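Local coordinates for endo-1,4-beta-xylanase (Pseudoalteromonas haloplanktis, PDB 1H12), which hydrolyses internal beta-1,4 linkages of xylan as a cold-adapted family 8 glycoside hydrolase, and probably also acts on cellulose and related beta-glucans, at residues A[80-84]-A[99-103]; A[88-93]-A[155-160]. All coordinates share one frame; numbering follows the deposited sequence. Where two conformers were deposited one is given.

Contact 1 of 2, residues A[80-84]-A[99-103]; sequences QSWGM and LWRFA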
loop_
_atom_site.group_PDB
_atom_site.type_symbol
_atom_site.label_atom_id
_atom_site.label_comp_id
_atom_site.label_asym_id
_atom_site.label_seq_id
_atom_site.Cartn_x
_atom_site.Cartn_y
_atom_site.Cartn_z
ATOM N N GLN A 80 9.658 0.614 -2.607
ATOM C CA GLN A 80 10.079 1.408 -3.767
ATOM C C GLN A 80 8.864 2.101 -4.393
ATOM O O GLN A 80 8.883 3.305 -4.680
ATOM C CB GLN A 80 10.794 0.530 -4.756
ATOM C CG GLN A 80 11.600 1.288 -5.820
ATOM C CD GLN A 80 12.977 1.758 -5.244
ATOM O OE1 GLN A 80 13.702 2.391 -6.135
ATOM N NE2 GLN A 80 13.241 1.596 -4.112
ATOM N N SER A 81 7.802 1.307 -4.633
ATOM C CA SER A 81 6.615 1.803 -5.277
ATOM C C SER A 81 5.836 2.776 -4.406
ATOM O O SER A 81 5.265 3.761 -4.905
ATOM C CB SER A 81 5.747 0.612 -5.706
ATOM O OG SER A 81 5.096 -0.012 -4.604
ATOM N N TRP A 82 5.825 2.549 -3.108
ATOM C CA TRP A 82 5.215 3.457 -2.154
ATOM C C TRP A 82 5.959 4.771 -2.143
ATOM O O TRP A 82 5.340 5.860 -2.103
ATOM C CB TRP A 82 5.141 2.840 -0.762
ATOM C CG TRP A 82 4.274 1.638 -0.649
ATOM C CD1 TRP A 82 3.221 1.304 -1.443
ATOM C CD2 TRP A 82 4.388 0.585 0.314
ATOM N NE1 TRP A 82 2.678 0.112 -1.019
ATOM C CE2 TRP A 82 3.363 -0.348 0.042
ATOM C CE3 TRP A 82 5.278 0.300 1.353
ATOM C CZ2 TRP A 82 3.197 -1.511 0.772
ATOM C CZ3 TRP A 82 5.124 -0.853 2.072
ATOM C CH2 TRP A 82 4.078 -1.735 1.792
ATOM N N GLY A 83 7.288 4.719 -2.191
ATOM C CA GLY A 83 8.079 5.945 -2.234
ATOM C C GLY A 83 7.827 6.763 -3.486
ATOM O O GLY A 83 7.730 7.982 -3.424
ATOM N N MET A 84 7.717 6.097 -4.633
ATOM C CA MET A 84 7.349 6.803 -5.857
ATOM C C MET A 84 5.976 7.453 -5.746
ATOM O O MET A 84 5.748 8.578 -6.213
ATOM C CB MET A 84 7.372 5.838 -7.053
ATOM C CG MET A 84 8.785 5.479 -7.522
ATOM S SD MET A 84 8.831 4.080 -8.638
ATOM C CE MET A 84 7.735 4.656 -9.949
ATOM N N LEU A 99 14.067 6.891 -7.960
ATOM C CA LEU A 99 13.511 5.611 -7.547
ATOM C C LEU A 99 13.084 4.779 -8.746
ATOM O O LEU A 99 13.308 3.559 -8.775
ATOM C CB LEU A 99 12.296 5.829 -6.620
ATOM C CG LEU A 99 12.607 6.401 -5.236
ATOM C CD1 LEU A 99 11.290 6.637 -4.518
ATOM C CD2 LEU A 99 13.495 5.483 -4.415
ATOM N N TRP A 100 12.426 5.376 -9.729
ATOM C CA TRP A 100 11.950 4.618 -10.884
ATOM C C TRP A 100 13.133 4.093 -11.714
ATOM O O TRP A 100 13.123 2.958 -12.177
ATOM C CB TRP A 100 10.973 5.447 -11.729
ATOM C CG TRP A 100 10.469 4.754 -12.935
ATOM C CD1 TRP A 100 10.509 5.231 -14.194
ATOM C CD2 TRP A 100 9.921 3.417 -13.035
ATOM N NE1 TRP A 100 10.029 4.301 -15.078
ATOM C CE2 TRP A 100 9.659 3.181 -14.380
ATOM C CE3 TRP A 100 9.612 2.385 -12.122
ATOM C CZ2 TRP A 100 9.202 1.941 -14.836
ATOM C CZ3 TRP A 100 9.139 1.191 -12.572
ATOM C CH2 TRP A 100 8.942 0.953 -13.926
ATOM N N ARG A 101 14.199 4.912 -11.826
ATOM C CA ARG A 101 15.354 4.459 -12.551
ATOM C C ARG A 101 15.910 3.186 -11.942
ATOM O O ARG A 101 16.326 2.243 -12.640
ATOM C CB ARG A 101 16.428 5.555 -12.563
ATOM C CG ARG A 101 17.517 5.354 -13.619
ATOM C CD ARG A 101 18.676 6.356 -13.522
ATOM N NE ARG A 101 18.159 7.716 -13.509
ATOM C CZ ARG A 101 18.047 8.504 -12.440
ATOM N NH1 ARG A 101 18.682 8.239 -11.308
ATOM N NH2 ARG A 101 17.310 9.616 -12.530
ATOM N N PHE A 102 15.970 3.148 -10.604
ATOM C CA PHE A 102 16.451 1.962 -9.898
ATOM C C PHE A 102 15.573 0.767 -10.156
ATOM O O PHE A 102 16.037 -0.351 -10.406
ATOM C CB PHE A 102 16.487 2.266 -8.402
ATOM C CG PHE A 102 17.047 1.143 -7.559
ATOM C CD1 PHE A 102 16.249 0.063 -7.154
ATOM C CD2 PHE A 102 18.375 1.166 -7.180
ATOM C CE1 PHE A 102 16.788 -0.953 -6.433
ATOM C CE2 PHE A 102 18.898 0.117 -6.431
ATOM C CZ PHE A 102 18.106 -0.929 -6.077
ATOM N N ALA A 103 14.273 0.956 -10.060
ATOM C CA ALA A 103 13.327 -0.159 -10.220
ATOM C C ALA A 103 13.472 -0.759 -11.622
ATOM O O ALA A 103 13.574 -1.989 -11.767
ATOM C CB ALA A 103 11.901 0.321 -9.993
#
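Met84 reaches across to Leu99 and Trp100 where two consecutive helices of this family 8 enzyme, 77-89 and 93-107, fold back on each other as an antiparallel pair; their short segments run 152° apart with axes 10.0 Å from each other. The methionine can be followed outward. Its CB is still 4.7 Å from Leu99 CD1, but CG lies 3.6 Å from Leu99 CB, the two side chains lying alongside with their ends pointing opposite ways. SD then comes 3.9 Å from Trp100 CA. A bend at the last torsion (chi3 57°) turns CE back against the indole, 3.7 Å from Trp100 CE3, and SD, oblique to the ring, makes this a Met-aromatic contact. An unbranched, flexible thioether suits this place because it can follow a leucine CB, the backbone and a ring in turn. Leu99 answers with CD1, laid on the helix opposite at 3.6 Å from Met84 N. Gly83 permits this, since a CB there would come to about 3.1 Å from Leu99 CD1. Gln80 CG passes 4.3 Å from Ala103 CB, whose single methyl suits a place facing the glutamine chain. Trp100 NE1 hydrogen-bonds to Asp171 OD2, while Met84 also touches Phe149 of helix 143-160. Among Met84, Leu99 and Trp100 the pairing is apolar, so cohesion there probably rests on complementary shape and dispersion, with the polarisable sulfur beside the indole.

Contact 2 of 2, residues A[88-93]-A[155-160]; sequences VMLNKQ and NASARW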
loop_
_atom_site.group_PDB
_atom_site.type_symbol
_atom_site.label_atom_id
_atom_site.label_comp_id
_atom_site.label_asym_id
_atom_site.label_seq_id
_atom_site.Cartn_x
_atom_site.Cartn_y
_atom_site.Cartn_z
ATOM N N VAL A 88 5.183 11.496 -6.203
ATOM C CA VAL A 88 4.333 12.130 -7.214
ATOM C C VAL A 88 3.250 12.961 -6.547
ATOM O O VAL A 88 2.883 14.022 -7.061
ATOM C CB VAL A 88 3.802 11.149 -8.257
ATOM C CG1 VAL A 88 2.779 10.166 -7.726
ATOM C CG2 VAL A 88 3.231 11.893 -9.454
ATOM N N MET A 89 2.725 12.535 -5.408
ATOM C CA MET A 89 1.683 13.307 -4.745
ATOM C C MET A 89 2.177 14.674 -4.279
ATOM O O MET A 89 1.382 15.621 -4.194
ATOM C CB MET A 89 1.094 12.546 -3.566
ATOM C CG MET A 89 0.335 11.264 -3.953
ATOM S SD MET A 89 -0.943 11.573 -5.193
ATOM C CE MET A 89 -1.215 9.902 -5.698
ATOM N N LEU A 90 3.456 14.784 -3.943
ATOM C CA LEU A 90 4.037 16.049 -3.477
ATOM C C LEU A 90 4.841 16.760 -4.540
ATOM O O LEU A 90 5.480 17.782 -4.251
ATOM C CB LEU A 90 4.826 15.811 -2.202
ATOM C CG LEU A 90 3.999 15.369 -0.996
ATOM C CD1 LEU A 90 4.875 15.150 0.184
ATOM C CD2 LEU A 90 2.881 16.336 -0.635
ATOM N N ASN A 91 4.754 16.320 -5.761
ATOM C CA ASN A 91 5.420 17.007 -6.896
ATOM C C ASN A 91 6.948 16.934 -6.781
ATOM O O ASN A 91 7.646 17.870 -7.130
ATOM C CB ASN A 91 4.941 18.445 -7.088
ATOM C CG ASN A 91 4.593 18.766 -8.530
ATOM O OD1 ASN A 91 4.382 17.883 -9.355
ATOM N ND2 ASN A 91 4.521 20.080 -8.818
ATOM N N LYS A 92 7.457 15.789 -6.306
ATOM C CA LYS A 92 8.883 15.586 -6.044
ATOM C C LYS A 92 9.510 14.749 -7.164
ATOM O O LYS A 92 9.721 13.540 -7.041
ATOM C CB LYS A 92 9.082 14.945 -4.683
ATOM C CG LYS A 92 8.455 15.728 -3.540
ATOM C CD LYS A 92 9.198 17.013 -3.254
ATOM C CE LYS A 92 8.642 17.719 -2.064
ATOM N NZ LYS A 92 9.477 18.895 -1.744
ATOM N N GLN A 93 9.797 15.426 -8.284
ATOM C CA GLN A 93 10.127 14.704 -9.489
ATOM C C GLN A 93 11.477 14.020 -9.484
ATOM O O GLN A 93 11.606 12.887 -9.974
ATOM C CB GLN A 93 9.975 15.627 -10.705
ATOM C CG GLN A 93 10.097 14.888 -12.031
ATOM C CD GLN A 93 9.875 15.758 -13.218
ATOM O OE1 GLN A 93 9.899 17.033 -13.091
ATOM N NE2 GLN A 93 9.699 15.152 -14.372
ATOM N N ASN A 155 0.222 8.716 -12.763
ATOM C CA ASN A 155 0.146 10.048 -12.174
ATOM C C ASN A 155 1.318 10.935 -12.597
ATOM O O ASN A 155 1.137 12.111 -12.848
ATOM C CB ASN A 155 0.032 9.944 -10.664
ATOM C CG ASN A 155 -1.372 9.595 -10.191
ATOM O OD1 ASN A 155 -1.612 8.337 -9.847
ATOM N ND2 ASN A 155 -2.225 10.500 -10.162
ATOM N N ALA A 156 2.524 10.347 -12.677
ATOM C CA ALA A 156 3.704 11.108 -13.127
ATOM C C ALA A 156 3.491 11.595 -14.553
ATOM O O ALA A 156 3.784 12.771 -14.858
ATOM C CB ALA A 156 4.915 10.219 -13.013
ATOM N N SER A 157 2.991 10.738 -15.428
ATOM C CA SER A 157 2.658 11.172 -16.776
ATOM C C SER A 157 1.718 12.360 -16.751
ATOM O O SER A 157 1.927 13.347 -17.480
ATOM C CB SER A 157 1.981 10.009 -17.504
ATOM O OG SER A 157 1.448 10.436 -18.754
ATOM N N ALA A 158 0.671 12.266 -15.965
ATOM C CA ALA A 158 -0.333 13.318 -15.937
ATOM C C ALA A 158 0.213 14.627 -15.421
ATOM O O ALA A 158 -0.153 15.685 -15.914
ATOM C CB ALA A 158 -1.521 12.886 -15.106
ATOM N N ARG A 159 1.070 14.596 -14.409
ATOM C CA ARG A 159 1.576 15.805 -13.796
ATOM C C ARG A 159 2.718 16.425 -14.564
ATOM O O ARG A 159 2.824 17.660 -14.617
ATOM C CB ARG A 159 1.996 15.587 -12.348
ATOM C CG ARG A 159 0.854 15.090 -11.429
ATOM C CD ARG A 159 1.144 15.311 -9.981
ATOM N NE ARG A 159 1.010 16.741 -9.672
ATOM C CZ ARG A 159 1.195 17.280 -8.480
ATOM N NH1 ARG A 159 0.977 18.581 -8.319
ATOM N NH2 ARG A 159 1.580 16.534 -7.433
ATOM N N TRP A 160 3.588 15.595 -15.120
ATOM C CA TRP A 160 4.865 16.043 -15.633
ATOM C C TRP A 160 5.079 15.877 -17.121
ATOM O O TRP A 160 6.049 16.420 -17.684
ATOM C CB TRP A 160 5.994 15.330 -14.849
ATOM C CG TRP A 160 5.949 15.504 -13.395
ATOM C CD1 TRP A 160 5.521 16.593 -12.698
ATOM C CD2 TRP A 160 6.317 14.516 -12.389
ATOM N NE1 TRP A 160 5.580 16.361 -11.355
ATOM C CE2 TRP A 160 6.081 15.091 -11.138
ATOM C CE3 TRP A 160 6.802 13.222 -12.447
ATOM C CZ2 TRP A 160 6.354 14.433 -9.946
ATOM C CZ3 TRP A 160 7.078 12.552 -11.273
ATOM C CH2 TRP A 160 6.834 13.139 -10.036
#
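Val88 and Ala156 bring their CA atoms to 6.0 Å where the C-terminal end of helix 77-89 meets the last turn of helix 143-160, and the backbones then part to 8.2 Å between the CA atoms of Gln93 and Trp160. The first helix ends in a Schellman motif, with Asn91 at the C-prime position in a left-handed conformation (phi 66°). Val88 is a knob set among Asn155, Ala156, Arg159 and Trp160; its CG2, anti to the backbone N, lies 3.6 Å from Ala156 N and also covers one indole face of Trp160. On the opposite face Gln93 CG makes a CH-pi contact, 3.8 Å from the centroid of the Trp160 six-membered ring, and the glutamine amide continues over the indole, its NE2 hydrogen-bonded to Tyr168 OH. Replacing Trp160 with an alanine would probably leave Val88 and Gln93 facing a gap and Asn91 OD1 without its indole donor. Arg159 suits its place because its long chain, bent at chi3, reaches the end of helix 77-89. There Arg159 NH2 donates a hydrogen bond to Val88 O (2.9 Å), which lies near the guanidinium plane and also accepts from Asn91 N. The Asn91 amide stacks on this guanidinium, their planes nearly parallel, while Tyr400 adds a cation-pi contact. Trp160 NE1 hydrogen-bonds to Asn91 OD1 at 2.8 Å, nearly straight (164°) at the hydrogen, though the donor stands above the carbonyl plane.

In the fold
Helix 77-89 takes part in both contacts, whose centres lie 13 Å apart: contact 1 uses its middle, against helix 93-107, and contact 2 its C-terminal end and the turn beyond, against helix 143-160. The chemistry follows the depth. Every touching residue of contact 1 is buried, and its surface is largely apolar beside one glutamine. Contact 2, farther from the centre of the chain, is partly buried and keeps an apolar knob but adds two side-chain hydrogen bonds, one of them to a carbonyl at the helix end, and a stacked amide-guanidinium pair. Helix 143-160 links the two places, since Phe149 and Leu153 pack beside contact 1.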